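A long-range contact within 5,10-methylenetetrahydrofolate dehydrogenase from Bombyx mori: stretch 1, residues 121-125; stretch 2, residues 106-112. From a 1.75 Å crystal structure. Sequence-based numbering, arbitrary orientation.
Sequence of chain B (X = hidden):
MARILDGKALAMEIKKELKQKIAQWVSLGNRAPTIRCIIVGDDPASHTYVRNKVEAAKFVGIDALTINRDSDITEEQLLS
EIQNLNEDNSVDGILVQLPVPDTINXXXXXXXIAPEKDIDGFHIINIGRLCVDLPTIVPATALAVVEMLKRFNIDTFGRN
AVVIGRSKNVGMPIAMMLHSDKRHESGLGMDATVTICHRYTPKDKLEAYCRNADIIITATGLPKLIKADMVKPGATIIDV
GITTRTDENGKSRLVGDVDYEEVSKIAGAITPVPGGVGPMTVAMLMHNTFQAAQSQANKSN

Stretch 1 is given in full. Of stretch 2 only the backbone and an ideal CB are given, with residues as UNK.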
ATOM      1  N   GLY B 121      -6.076   4.310 -12.229  1.00 21.90           N
ATOM      2  CA  GLY B 121      -5.893   3.477 -11.053  1.00 20.59           C
ATOM      3  C   GLY B 121      -5.712   4.248  -9.771  1.00 19.42           C
ATOM      4  O   GLY B 121      -5.136   3.719  -8.817  1.00 20.69           O
ATOM      5  N   PHE B 122      -6.214   5.472  -9.702  1.00 21.04           N
ATOM      6  CA  PHE B 122      -6.006   6.281  -8.509  1.00 20.94           C
ATOM      7  C   PHE B 122      -7.139   6.186  -7.494  1.00 23.44           C
ATOM      8  O   PHE B 122      -6.977   6.678  -6.370  1.00 25.69           O
ATOM      9  CB  PHE B 122      -5.793   7.749  -8.888  1.00 22.50           C
ATOM     10  CG  PHE B 122      -4.497   8.015  -9.622  1.00 19.32           C
ATOM     11  CD1 PHE B 122      -3.363   7.242  -9.388  1.00 24.92           C
ATOM     12  CD2 PHE B 122      -4.431   9.021 -10.564  1.00 22.37           C
ATOM     13  CE1 PHE B 122      -2.183   7.495 -10.077  1.00 31.15           C
ATOM     14  CE2 PHE B 122      -3.262   9.274 -11.259  1.00 23.34           C
ATOM     15  CZ  PHE B 122      -2.139   8.518 -11.017  1.00 26.19           C
ATOM     16  N   HIS B 123      -8.259   5.560  -7.837  1.00 22.26           N
ATOM     17  CA  HIS B 123      -9.350   5.388  -6.882  1.00 23.17           C
ATOM     18  C   HIS B 123      -8.881   4.544  -5.698  1.00 20.96           C
ATOM     19  O   HIS B 123      -8.142   3.569  -5.872  1.00 21.20           O
ATOM     20  CB  HIS B 123     -10.539   4.717  -7.582  1.00 23.96           C
ATOM     21  CG  HIS B 123     -11.817   4.754  -6.804  1.00 25.30           C
ATOM     22  ND1 HIS B 123     -12.015   4.013  -5.658  1.00 26.52           N
ATOM     23  CD2 HIS B 123     -12.981   5.409  -7.034  1.00 24.60           C
ATOM     24  CE1 HIS B 123     -13.233   4.239  -5.196  1.00 28.05           C
ATOM     25  NE2 HIS B 123     -13.839   5.082  -6.013  1.00 24.93           N
ATOM     26  N   ILE B 124      -9.328   4.906  -4.488  1.00 25.55           N
ATOM     27  CA  ILE B 124      -8.838   4.207  -3.298  1.00 21.47           C
ATOM     28  C   ILE B 124      -9.108   2.710  -3.372  1.00 20.91           C
ATOM     29  O   ILE B 124      -8.304   1.907  -2.877  1.00 18.97           O
ATOM     30  CB  ILE B 124      -9.420   4.833  -2.010  1.00 24.42           C
ATOM     31  CG1 ILE B 124     -10.939   4.890  -2.067  1.00 29.30           C
ATOM     32  CG2 ILE B 124      -8.796   6.199  -1.771  1.00 24.85           C
ATOM     33  CD1 ILE B 124     -11.586   5.186  -0.724  1.00 36.00           C
ATOM     34  N   ILE B 125     -10.217   2.299  -4.001  1.00 20.99           N
ATOM     35  CA  ILE B 125     -10.492   0.871  -4.144  1.00 21.38           C
ATOM     36  C   ILE B 125      -9.440   0.211  -5.024  1.00 23.17           C
ATOM     37  O   ILE B 125      -8.987  -0.902  -4.743  1.00 19.85           O
ATOM     38  CB  ILE B 125     -11.915   0.641  -4.685  1.00 22.97           C
ATOM     39  CG1 ILE B 125     -12.947   0.975  -3.594  1.00 24.53           C
ATOM     40  CG2 ILE B 125     -12.092  -0.793  -5.163  1.00 26.41           C
ATOM     41  CD1 ILE B 125     -14.400   0.991  -4.082  1.00 23.84           C
ATOM     42  N   UNK B 106      -8.483  17.145  -5.404  1.00 38.01           N
ATOM     43  CA  UNK B 106      -8.073  16.058  -6.291  1.00 37.03           C
ATOM     44  C   UNK B 106      -8.505  14.703  -5.751  1.00 37.08           C
ATOM     45  O   UNK B 106      -8.842  13.795  -6.519  1.00 36.46           O
ATOM     46  CB  UNK B 106      -6.556  16.079  -6.490  1.00 37.03           C
ATOM     47  N   UNK B 107      -8.485  14.546  -4.428  1.00 36.14           N
ATOM     48  CA  UNK B 107      -8.890  13.289  -3.809  1.00 39.47           C
ATOM     49  C   UNK B 107     -10.342  12.951  -4.128  1.00 35.37           C
ATOM     50  O   UNK B 107     -10.661  11.803  -4.463  1.00 37.08           O
ATOM     51  CB  UNK B 107      -8.690  13.357  -2.294  1.00 39.47           C
ATOM     52  N   UNK B 108     -11.237  13.940  -4.038  1.00 30.76           N
ATOM     53  CA  UNK B 108     -12.641  13.694  -4.353  1.00 36.05           C
ATOM     54  C   UNK B 108     -12.811  13.320  -5.817  1.00 34.92           C
ATOM     55  O   UNK B 108     -13.637  12.462  -6.159  1.00 33.36           O
ATOM     56  CB  UNK B 108     -13.488  14.924  -4.022  1.00 36.05           C
ATOM     57  N   UNK B 109     -12.029  13.949  -6.692  1.00 30.82           N
ATOM     58  CA  UNK B 109     -12.101  13.650  -8.119  1.00 31.69           C
ATOM     59  C   UNK B 109     -11.693  12.207  -8.379  1.00 27.57           C
ATOM     60  O   UNK B 109     -12.397  11.456  -9.069  1.00 30.44           O
ATOM     61  CB  UNK B 109     -11.212  14.606  -8.917  1.00 31.69           C
ATOM     62  N   UNK B 110     -10.543  11.804  -7.844  1.00 28.30           N
ATOM     63  CA  UNK B 110     -10.059  10.441  -8.062  1.00 31.41           C
ATOM     64  C   UNK B 110     -11.096   9.418  -7.619  1.00 34.13           C
ATOM     65  O   UNK B 110     -11.322   8.416  -8.309  1.00 29.68           O
ATOM     66  CB  UNK B 110      -8.744  10.213  -7.314  1.00 31.41           C
ATOM     67  N   UNK B 111     -11.764   9.669  -6.490  1.00 28.52           N
ATOM     68  CA  UNK B 111     -12.690   8.705  -5.916  1.00 27.01           C
ATOM     69  C   UNK B 111     -14.096   8.805  -6.492  1.00 29.08           C
ATOM     70  O   UNK B 111     -14.927   7.934  -6.207  1.00 32.22           O
ATOM     71  CB  UNK B 111     -12.747   8.889  -4.398  1.00 27.01           C
ATOM     72  N   UNK B 112     -14.369   9.819  -7.321  1.00 28.91           N
ATOM     73  CA  UNK B 112     -15.648   9.927  -8.015  1.00 27.38           C
ATOM     74  C   UNK B 112     -15.704   9.060  -9.261  1.00 29.01           C
ATOM     75  O   UNK B 112     -16.800   8.704  -9.702  1.00 32.21           O
ATOM     76  CB  UNK B 112     -15.919  11.385  -8.391  1.00 27.38           C
TER

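Stretch 2 is helical from its first residue, and stretch 1 packs against it where a loop leads into a helix. The nearest pair of CA atoms is that of His 123 and position 111, 4.8 Å apart, so the second half of stretch 2 should carry most of the contact.

At position 106 CA-to-CB points sideways and nothing of stretch 1 lies within 5.5 Å of the ideal CB. Almost any helix-compatible residue would do. The residue is Glu 106; its side chain makes no contact with stretch 1, while its backbone O accepts from the N of position 110 at 2.9 Å, one turn on.

Position 107 also points sideways, with no neighbour near its CB. What stretch 1 offers lies farther off: the carbonyl O of Phe 122, an acceptor, and the methyl CG2 of Ile 124. Only a long side chain with a donor at its end could reach that oxygen; arginine does so comfortably, lysine would be at its limit. It is Arg 107. Its NH2 donates to Phe 122 O over 2.8 Å, the oxygen lying near the guanidinium plane, where N-H bonds point. Ile 124 CG2 packs over one face of the same group, 3.5 Å from NH2, a fitting place for a methyl because the flat face offers no N-H. A water accepts from Arg 107 NH1 at 2.8 Å and donates to Phe 122 O at 2.8 Å.

Positions 108 and 109 are out of reach of stretch 1, which therefore sets no preference. They are Arg 108, with NH1 hydrogen-bonded elsewhere in the structure, and Val 109.

Position 110 points toward stretch 1. Its ideal CB is 4.1 Å from Phe 122 O and 4.7 Å from His 123 N, so there is little depth directly ahead, and a small residue such as alanine, serine or cysteine suits it. Cys 110, with chi1 in m, sets SG 3.7 Å from Phe 122 CB, an apolar contact; the sulfur approaches the ring obliquely, 5.4 Å from its centroid.

At position 111 CB points sideways, 4.3 Å from His 123 NE2 and 5.0 Å from Ile 124 CG1. The telling feature is Ile 124 N: at the start of a helix, this amide has no preceding turn to supply its acceptor. Aspartate or asparagine would be apt, and the arginine at 107, one turn back, favours the charged one. Asp 111 accepts from Ile 124 N through OD1 at 3.1 Å. The same OD1 takes Arg 107 NH2 at 2.9 Å in a salt bridge, while OD2 accepts from Arg 107 NE at 3.2 Å; the carboxylate thus steadies the guanidinium that holds Phe 122 O. OD1 also lies over one face of the His 123 ring, whose ND1 caps the helix by accepting from Ile 125 N at 3.0 Å.

Position 112 points away from stretch 1, which asks nothing of it; Ala 112 makes no contact there.

Stretch 2, residues 106-112: ERRVCDA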
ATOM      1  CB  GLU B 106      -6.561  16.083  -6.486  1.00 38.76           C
ATOM      2  CG  GLU B 106      -6.073  15.280  -7.678  1.00 45.00           C
ATOM      3  CD  GLU B 106      -4.560  15.264  -7.783  1.00 53.73           C
ATOM      4  OE1 GLU B 106      -3.929  14.334  -7.235  1.00 65.65           O
ATOM      5  OE2 GLU B 106      -4.000  16.184  -8.417  1.00 57.71           O
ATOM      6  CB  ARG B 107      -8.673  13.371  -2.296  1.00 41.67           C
ATOM      7  CG  ARG B 107      -8.765  12.057  -1.560  1.00 37.31           C
ATOM      8  CD  ARG B 107      -7.610  11.152  -1.935  1.00 34.80           C
ATOM      9  NE  ARG B 107      -8.079  10.085  -2.807  1.00 35.37           N
ATOM     10  CZ  ARG B 107      -7.290   9.339  -3.562  1.00 31.72           C
ATOM     11  NH1 ARG B 107      -5.981   9.536  -3.544  1.00 26.43           N
ATOM     12  NH2 ARG B 107      -7.817   8.401  -4.328  1.00 33.04           N
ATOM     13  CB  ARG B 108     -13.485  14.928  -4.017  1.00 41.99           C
ATOM     14  CG  ARG B 108     -14.238  14.818  -2.703  1.00 52.44           C
ATOM     15  CD  ARG B 108     -14.908  16.131  -2.330  1.00 57.63           C
ATOM     16  NE  ARG B 108     -14.914  16.339  -0.886  1.00 62.61           N
ATOM     17  CZ  ARG B 108     -14.974  17.529  -0.299  1.00 66.66           C
ATOM     18  NH1 ARG B 108     -15.035  18.633  -1.035  1.00 71.56           N
ATOM     19  NH2 ARG B 108     -14.974  17.617   1.025  1.00 70.25           N
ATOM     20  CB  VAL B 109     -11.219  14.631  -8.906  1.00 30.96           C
ATOM     21  CG1 VAL B 109     -11.213  14.273 -10.387  1.00 32.69           C
ATOM     22  CG2 VAL B 109     -11.699  16.057  -8.682  1.00 36.57           C
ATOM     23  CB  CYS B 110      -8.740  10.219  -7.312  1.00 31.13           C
ATOM     24  SG  CYS B 110      -7.286  11.065  -8.000  1.00 40.29           S
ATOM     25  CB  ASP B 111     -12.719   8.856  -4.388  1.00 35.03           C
ATOM     26  CG  ASP B 111     -11.381   8.521  -3.748  1.00 36.34           C
ATOM     27  OD1 ASP B 111     -10.609   7.761  -4.365  1.00 29.72           O
ATOM     28  OD2 ASP B 111     -11.093   8.989  -2.618  1.00 36.25           O
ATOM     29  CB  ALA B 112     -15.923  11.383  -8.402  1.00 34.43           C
TER
HETATM   30  O   HOH W   1      -4.657   7.719  -5.237  1.00 32.12           O
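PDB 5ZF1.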